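Local coordinates for blood group a-and b-cleaving endo-beta-galactosidase (PDB 2YGM), which binds blood-group oligosaccharide through an NPCBM/NEW2 module and belongs to an endo-beta-galactosidase that cleaves blood group A and B glycans, at residues Arg97-Val102 / His155-Glu160; Val103-Ile108 / Lys149-Glu154. All coordinates share one frame; numbering follows the deposited sequence.

Interaction 1. Residues Arg97-Val102 / His155-Glu160. With CA (calcium ion), chain E; GLA (alpha-D-galactopyranose), chain C; GAL (beta-D-galactopyranose), chain B.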
loop_
_atom_site.group_PDB
_atom_site.type_symbol
_atom_site.label_atom_id
_atom_site.label_comp_id
_atom_site.label_asym_id
_atom_site.label_seq_id
_atom_site.Cartn_x
_atom_site.Cartn_y
_atom_site.Cartn_z
ATOM N N ARG A 97 9.672 -15.637 34.262
ATOM C CA ARG A 97 10.543 -16.777 34.535
ATOM C C ARG A 97 11.777 -16.741 33.641
ATOM O O ARG A 97 11.685 -16.446 32.447
ATOM C CB ARG A 97 9.791 -18.093 34.331
ATOM C CG ARG A 97 8.888 -18.484 35.489
ATOM C CD ARG A 97 7.906 -19.577 35.093
ATOM N NE ARG A 97 8.558 -20.858 34.824
ATOM C CZ ARG A 97 7.910 -22.000 34.605
ATOM N NH1 ARG A 97 6.584 -22.036 34.626
ATOM N NH2 ARG A 97 8.590 -23.113 34.365
ATOM N N SER A 98 12.930 -17.055 34.227
ATOM C CA SER A 98 14.197 -17.044 33.503
ATOM C C SER A 98 14.257 -18.103 32.396
ATOM O O SER A 98 15.008 -17.949 31.430
ATOM C CB SER A 98 15.367 -17.212 34.473
ATOM O OG SER A 98 15.249 -18.425 35.194
ATOM N N ASP A 99 13.463 -19.166 32.537
ATOM C CA ASP A 99 13.384 -20.210 31.509
ATOM C C ASP A 99 12.413 -19.855 30.374
ATOM O O ASP A 99 12.221 -20.638 29.445
ATOM C CB ASP A 99 13.072 -21.587 32.124
ATOM C CG ASP A 99 11.654 -21.694 32.698
ATOM O OD1 ASP A 99 10.880 -20.712 32.672
ATOM O OD2 ASP A 99 11.314 -22.792 33.187
ATOM N N HIS A 100 11.816 -18.668 30.466
ATOM C CA HIS A 100 10.948 -18.129 29.419
ATOM C C HIS A 100 11.709 -17.138 28.539
ATOM O O HIS A 100 12.707 -16.562 28.973
ATOM C CB HIS A 100 9.732 -17.436 30.038
ATOM C CG HIS A 100 8.613 -18.365 30.390
ATOM N ND1 HIS A 100 8.781 -19.464 31.203
ATOM C CD2 HIS A 100 7.301 -18.345 30.052
ATOM C CE1 HIS A 100 7.625 -20.090 31.339
ATOM N NE2 HIS A 100 6.711 -19.430 30.651
ATOM N N ALA A 101 11.231 -16.944 27.310
ATOM C CA ALA A 101 11.854 -16.032 26.343
ATOM C C ALA A 101 13.373 -16.244 26.235
ATOM O O ALA A 101 14.175 -15.344 26.512
ATOM C CB ALA A 101 11.516 -14.577 26.670
ATOM N N VAL A 102 13.747 -17.464 25.862
ATOM C CA VAL A 102 15.138 -17.829 25.629
ATOM C C VAL A 102 15.200 -18.466 24.250
ATOM O O VAL A 102 14.778 -19.609 24.065
ATOM C CB VAL A 102 15.674 -18.809 26.707
ATOM C CG1 VAL A 102 17.100 -19.241 26.385
ATOM C CG2 VAL A 102 15.611 -18.176 28.095
ATOM N N HIS A 155 12.929 -25.121 25.880
ATOM C CA HIS A 155 11.474 -24.901 25.935
ATOM C C HIS A 155 11.047 -23.842 24.923
ATOM O O HIS A 155 11.867 -23.045 24.471
ATOM C CB HIS A 155 11.027 -24.469 27.339
ATOM C CG HIS A 155 11.383 -25.442 28.420
ATOM N ND1 HIS A 155 10.604 -26.538 28.722
ATOM C CD2 HIS A 155 12.432 -25.479 29.275
ATOM C CE1 HIS A 155 11.160 -27.211 29.713
ATOM N NE2 HIS A 155 12.272 -26.590 30.068
ATOM N N THR A 156 9.765 -23.826 24.577
ATOM C CA THR A 156 9.234 -22.819 23.661
ATOM C C THR A 156 8.664 -21.619 24.422
ATOM O O THR A 156 8.214 -20.644 23.815
ATOM C CB THR A 156 8.119 -23.397 22.762
ATOM O OG1 THR A 156 6.975 -23.715 23.565
ATOM C CG2 THR A 156 8.592 -24.646 22.020
ATOM N N TRP A 157 8.695 -21.700 25.748
ATOM C CA TRP A 157 7.994 -20.751 26.610
ATOM C C TRP A 157 8.449 -19.300 26.453
ATOM O O TRP A 157 9.626 -18.984 26.620
ATOM C CB TRP A 157 8.087 -21.192 28.074
ATOM C CG TRP A 157 7.501 -22.563 28.334
ATOM C CD1 TRP A 157 6.451 -23.148 27.678
ATOM C CD2 TRP A 157 7.920 -23.502 29.334
ATOM N NE1 TRP A 157 6.201 -24.395 28.198
ATOM C CE2 TRP A 157 7.084 -24.638 29.216
ATOM C CE3 TRP A 157 8.923 -23.497 30.314
ATOM C CZ2 TRP A 157 7.222 -25.759 30.042
ATOM C CZ3 TRP A 157 9.059 -24.609 31.135
ATOM C CH2 TRP A 157 8.213 -25.726 30.992
ATOM N N GLY A 158 7.502 -18.430 26.114
ATOM C CA GLY A 158 7.765 -17.000 25.966
ATOM C C GLY A 158 8.611 -16.624 24.761
ATOM O O GLY A 158 9.004 -15.463 24.617
ATOM N N ASP A 159 8.883 -17.599 23.893
ATOM C CA ASP A 159 9.711 -17.382 22.711
ATOM C C ASP A 159 8.928 -16.690 21.599
ATOM O O ASP A 159 8.838 -17.196 20.474
ATOM C CB ASP A 159 10.302 -18.706 22.214
ATOM C CG ASP A 159 11.257 -19.335 23.208
ATOM O OD1 ASP A 159 11.464 -18.771 24.303
ATOM O OD2 ASP A 159 11.813 -20.407 22.898
ATOM N N GLU A 160 8.378 -15.523 21.928
ATOM C CA GLU A 160 7.563 -14.736 21.009
ATOM C C GLU A 160 8.429 -14.039 19.958
ATOM O O GLU A 160 8.536 -12.812 19.947
ATOM C CB GLU A 160 6.761 -13.686 21.785
ATOM C CG GLU A 160 5.922 -14.232 22.932
ATOM C CD GLU A 160 4.562 -14.695 22.486
ATOM O OE1 GLU A 160 3.857 -13.913 21.816
ATOM O OE2 GLU A 160 4.195 -15.842 22.813
HETATM CA CA CA E . 13.128 -21.239 24.646
HETATM C C1 GLA C . 4.140 -19.252 27.466
HETATM C C2 GLA C . 3.715 -17.834 27.070
HETATM C C3 GLA C . 2.744 -17.886 25.895
HETATM C C4 GLA C . 3.384 -18.612 24.719
HETATM C C5 GLA C . 3.826 -20.010 25.153
HETATM C C6 GLA C . 4.579 -20.709 24.022
HETATM O O2 GLA C . 3.096 -17.187 28.157
HETATM O O3 GLA C . 2.378 -16.581 25.522
HETATM O O4 GLA C . 4.490 -17.874 24.244
HETATM O O5 GLA C . 4.623 -19.982 26.334
HETATM O O6 GLA C . 5.159 -21.906 24.487
HETATM C C1 GAL B . 1.701 -22.975 29.680
HETATM C C2 GAL B . 1.727 -21.674 28.884
HETATM C C3 GAL B . 3.156 -21.207 28.571
HETATM C C4 GAL B . 4.135 -21.445 29.732
HETATM C C5 GAL B . 3.888 -22.790 30.430
HETATM C C6 GAL B . 4.783 -23.016 31.643
HETATM O O2 GAL B . 1.008 -21.913 27.691
HETATM O O3 GAL B . 3.060 -19.834 28.246
HETATM O O4 GAL B . 4.059 -20.380 30.657
HETATM O O5 GAL B . 2.534 -22.884 30.816
HETATM O O6 GAL B . 4.636 -24.346 32.081
HETATM O O HOH W 1 14.673 -22.453 25.809
#

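Interaction 2. Residues Val103-Ile108 / Lys149-Glu154. With CA (calcium ion), chain E.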
loop_
_atom_site.group_PDB
_atom_site.type_symbol
_atom_site.label_atom_id
_atom_site.label_comp_id
_atom_site.label_asym_id
_atom_site.label_seq_id
_atom_site.Cartn_x
_atom_site.Cartn_y
_atom_site.Cartn_z
ATOM N N VAL A 103 15.699 -17.709 23.280
ATOM C CA VAL A 103 15.772 -18.183 21.904
ATOM C C VAL A 103 17.221 -18.460 21.544
ATOM O O VAL A 103 18.085 -17.593 21.684
ATOM C CB VAL A 103 15.108 -17.194 20.919
ATOM C CG1 VAL A 103 15.394 -17.578 19.466
ATOM C CG2 VAL A 103 13.610 -17.150 21.168
ATOM N N ASP A 104 17.475 -19.684 21.098
ATOM C CA ASP A 104 18.828 -20.137 20.820
ATOM C C ASP A 104 19.408 -19.456 19.587
ATOM O O ASP A 104 20.565 -19.024 19.597
ATOM C CB ASP A 104 18.845 -21.658 20.638
ATOM C CG ASP A 104 20.245 -22.209 20.465
ATOM O OD1 ASP A 104 20.923 -22.439 21.488
ATOM O OD2 ASP A 104 20.668 -22.413 19.302
ATOM N N ARG A 105 18.586 -19.337 18.546
ATOM C CA ARG A 105 19.069 -19.025 17.209
ATOM C C ARG A 105 17.930 -18.605 16.289
ATOM O O ARG A 105 16.820 -19.137 16.374
ATOM C CB ARG A 105 19.736 -20.279 16.639
ATOM C CG ARG A 105 20.688 -20.056 15.496
ATOM C CD ARG A 105 21.655 -21.229 15.359
ATOM N NE ARG A 105 21.058 -22.418 14.749
ATOM C CZ ARG A 105 20.718 -23.529 15.406
ATOM N NH1 ARG A 105 20.889 -23.629 16.718
ATOM N NH2 ARG A 105 20.202 -24.552 14.741
ATOM N N ILE A 106 18.208 -17.642 15.416
ATOM C CA ILE A 106 17.308 -17.311 14.313
ATOM C C ILE A 106 18.058 -17.508 12.996
ATOM O O ILE A 106 19.209 -17.096 12.862
ATOM C CB ILE A 106 16.733 -15.879 14.429
ATOM C CG1 ILE A 106 15.960 -15.723 15.748
ATOM C CG2 ILE A 106 15.821 -15.570 13.252
ATOM C CD1 ILE A 106 15.672 -14.293 16.149
ATOM N N GLU A 107 17.408 -18.165 12.040
ATOM C CA GLU A 107 18.040 -18.513 10.770
ATOM C C GLU A 107 17.196 -18.115 9.567
ATOM O O GLU A 107 15.967 -18.227 9.588
ATOM C CB GLU A 107 18.306 -20.016 10.694
ATOM C CG GLU A 107 19.496 -20.514 11.489
ATOM C CD GLU A 107 19.744 -22.005 11.290
ATOM O OE1 GLU A 107 18.936 -22.664 10.603
ATOM O OE2 GLU A 107 20.748 -22.522 11.823
ATOM N N ILE A 108 17.871 -17.660 8.517
ATOM C CA ILE A 108 17.237 -17.480 7.222
ATOM C C ILE A 108 17.773 -18.545 6.262
ATOM O O ILE A 108 18.984 -18.680 6.069
ATOM C CB ILE A 108 17.437 -16.041 6.658
ATOM C CG1 ILE A 108 16.976 -14.975 7.673
ATOM C CG2 ILE A 108 16.724 -15.872 5.314
ATOM C CD1 ILE A 108 15.530 -15.110 8.158
ATOM N N LYS A 149 13.388 -19.147 10.278
ATOM C CA LYS A 149 13.534 -20.222 11.255
ATOM C C LYS A 149 13.920 -19.697 12.631
ATOM O O LYS A 149 14.892 -18.949 12.770
ATOM C CB LYS A 149 14.586 -21.230 10.782
ATOM C CG LYS A 149 14.307 -21.859 9.414
ATOM C CD LYS A 149 15.540 -22.559 8.849
ATOM C CE LYS A 149 15.783 -23.907 9.515
ATOM N NZ LYS A 149 17.050 -24.547 9.052
ATOM N N SER A 150 13.162 -20.100 13.646
ATOM C CA SER A 150 13.477 -19.738 15.022
ATOM C C SER A 150 13.604 -20.961 15.935
ATOM O O SER A 150 12.692 -21.788 16.027
ATOM C CB SER A 150 12.465 -18.721 15.571
ATOM O OG SER A 150 11.134 -19.131 15.337
ATOM N N PHE A 151 14.752 -21.058 16.600
ATOM C CA PHE A 151 15.095 -22.210 17.422
ATOM C C PHE A 151 14.866 -21.923 18.898
ATOM O O PHE A 151 15.439 -20.987 19.451
ATOM C CB PHE A 151 16.545 -22.624 17.168
ATOM C CG PHE A 151 16.784 -23.187 15.791
ATOM C CD1 PHE A 151 16.976 -22.342 14.700
ATOM C CD2 PHE A 151 16.827 -24.564 15.588
ATOM C CE1 PHE A 151 17.202 -22.859 13.425
ATOM C CE2 PHE A 151 17.057 -25.095 14.315
ATOM C CZ PHE A 151 17.244 -24.237 13.231
ATOM N N ALA A 152 14.027 -22.748 19.524
ATOM C CA ALA A 152 13.555 -22.516 20.893
ATOM C C ALA A 152 14.531 -22.941 21.988
ATOM O O ALA A 152 14.516 -22.378 23.082
ATOM C CB ALA A 152 12.203 -23.195 21.108
ATOM N N GLY A 153 15.366 -23.933 21.699
ATOM C CA GLY A 153 16.211 -24.538 22.725
ATOM C C GLY A 153 15.404 -25.528 23.551
ATOM O O GLY A 153 14.607 -26.294 23.004
ATOM N N GLU A 154 15.590 -25.481 24.871
ATOM C CA GLU A 154 14.987 -26.445 25.802
ATOM C C GLU A 154 13.466 -26.339 25.954
ATOM O O GLU A 154 12.797 -27.352 26.157
ATOM C CB GLU A 154 15.652 -26.343 27.178
ATOM C CG GLU A 154 17.138 -26.703 27.194
ATOM C CD GLU A 154 17.788 -26.455 28.550
ATOM O OE1 GLU A 154 17.115 -26.661 29.587
ATOM O OE2 GLU A 154 18.975 -26.055 28.577
HETATM CA CA CA E . 13.128 -21.239 24.646
HETATM O O HOH W 1 14.673 -22.453 25.809
#

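Interaction 1. Residues Arg97-Val102 / His155-Glu160
H100 and W157 meet through the side-chain stem of the tryptophan rather than through a full ring stack. W157 CB sits 3.4 Å from the centroid of the H100 ring and only 8° off its normal, a CH-pi contact over the middle of the imidazole face. The indole is slid away from the histidine, so the two rings barely overlap although their planes are near parallel. With CG anti to the carbonyl carbon (chi1 -84°) and chi2 at 55°, H100 points ND1 at D99 and NE2 at the sugar. The ND1 bond to D99 OD1 measures 2.8 Å and lies in the imidazole plane, while NE2 pairs with O4 of the beta-galactose, also at 2.8 Å. The other carboxylate oxygen, D99 OD2, lies at the edge of the indole in its plane, 3.5 Å from W157 CZ3, and accepts a hydrogen bond from R97 NH2 on its syn lone pair, part of an R97-D99 salt bridge. One face of the indole is left to the beta-galactose, whose C4 and C6 pack over it, and the ring of H155 lies against the opposite face.

The backbones of the two loops are joined beside this cluster. A101 N donates to W157 O at 2.7 Å, and V102 N reaches D159 OD1 from above the carboxylate plane. D159 OD2 is 2.3 Å from the calcium ion, which is also bound by V102 O, H155 O, a water and A152 O.

Alpha-galactose is gripped by T156 OG1, G158 N and E160 OE2, with T35 and N94 as further partners. The chemistry is that of a carbohydrate-binding site: the indole packs on beta-galactose, polar groups hold the hydroxyls and ring oxygen of alpha-galactose, and D99 probably biases H100 electrostatically while fixing the rotation of its ring.

Interaction 2. Residues Val103-Ile108 / Lys149-Glu154
K149 O is met twice from the neighbouring strand: E107 N donates to it at 2.7 Å in an almost straight bond, and I106 CA approaches it at 3.3 Å in a CA-H...O contact. K149 N returns a bond to E107 O, closing a hydrogen-bonded antiparallel pair, and F151 N to R105 O forms one bond of the next such pair, with I106 and S150 the non-hydrogen-bonded pair between. F151 O is instead taken by D104 N, just before the strand, in place of R105 N.

R105, E107, K149 and F151 share one face of the sheet. The guanidinium of R105 lies flat over the F151 ring in a cation-pi stack, CZ 3.8 Å from the ring centroid and 4° off the normal, with NH2 shifted toward the CE2 and CZ rim. A bend at chi3 (76°) folds the end of the arginine over the aromatic face. In its own plane the guanidinium also offers NE to E107 OE2 at 2.9 Å, although the carboxylate is approached from above its plane; NH1 makes a weak hydrogen bond, within a salt bridge, to D104 OD2. K149 NZ makes a salt bridge to E107 OE1 at 3.1 Å, meeting it nearly along the C-O axis, and the same oxygen lies close to the plane of the phenylalanine ring, 3.3 Å from F151 CE1. The stronger partner of K149 NZ is the carboxylate of E109.

On the other face, I106 and S150 pack against strand 161-171, I106 on F163 and S150 on V161, where the second sheet of the beta-sandwich covers them.

The chain of alternating charges D104-R105-E107-K149 would hold the arginine in place over F151, while E107, bridging the two cations, probably shares the lysine charge with E109.

How the interactions relate
Both contacts lie in the first NPCBM/NEW2 module, and residues 103-108 and 149-154 of interaction 2 are nested within the chain loop closed by interaction 1. Each segment of interaction 2 runs straight on into, or out of, one of interaction 1, so the strands deliver the loops that carry the sugars. Interaction 2 is regular sheet, with one face buried in the sandwich and the other carrying charges; interaction 1 has no regular structure and relies on a few backbone bonds, an indole and bound sugar. The calcium ion and its water belong to both, bridging the end of the sheet and the sugar-binding loops. D159 also packs directly on V103 and A152.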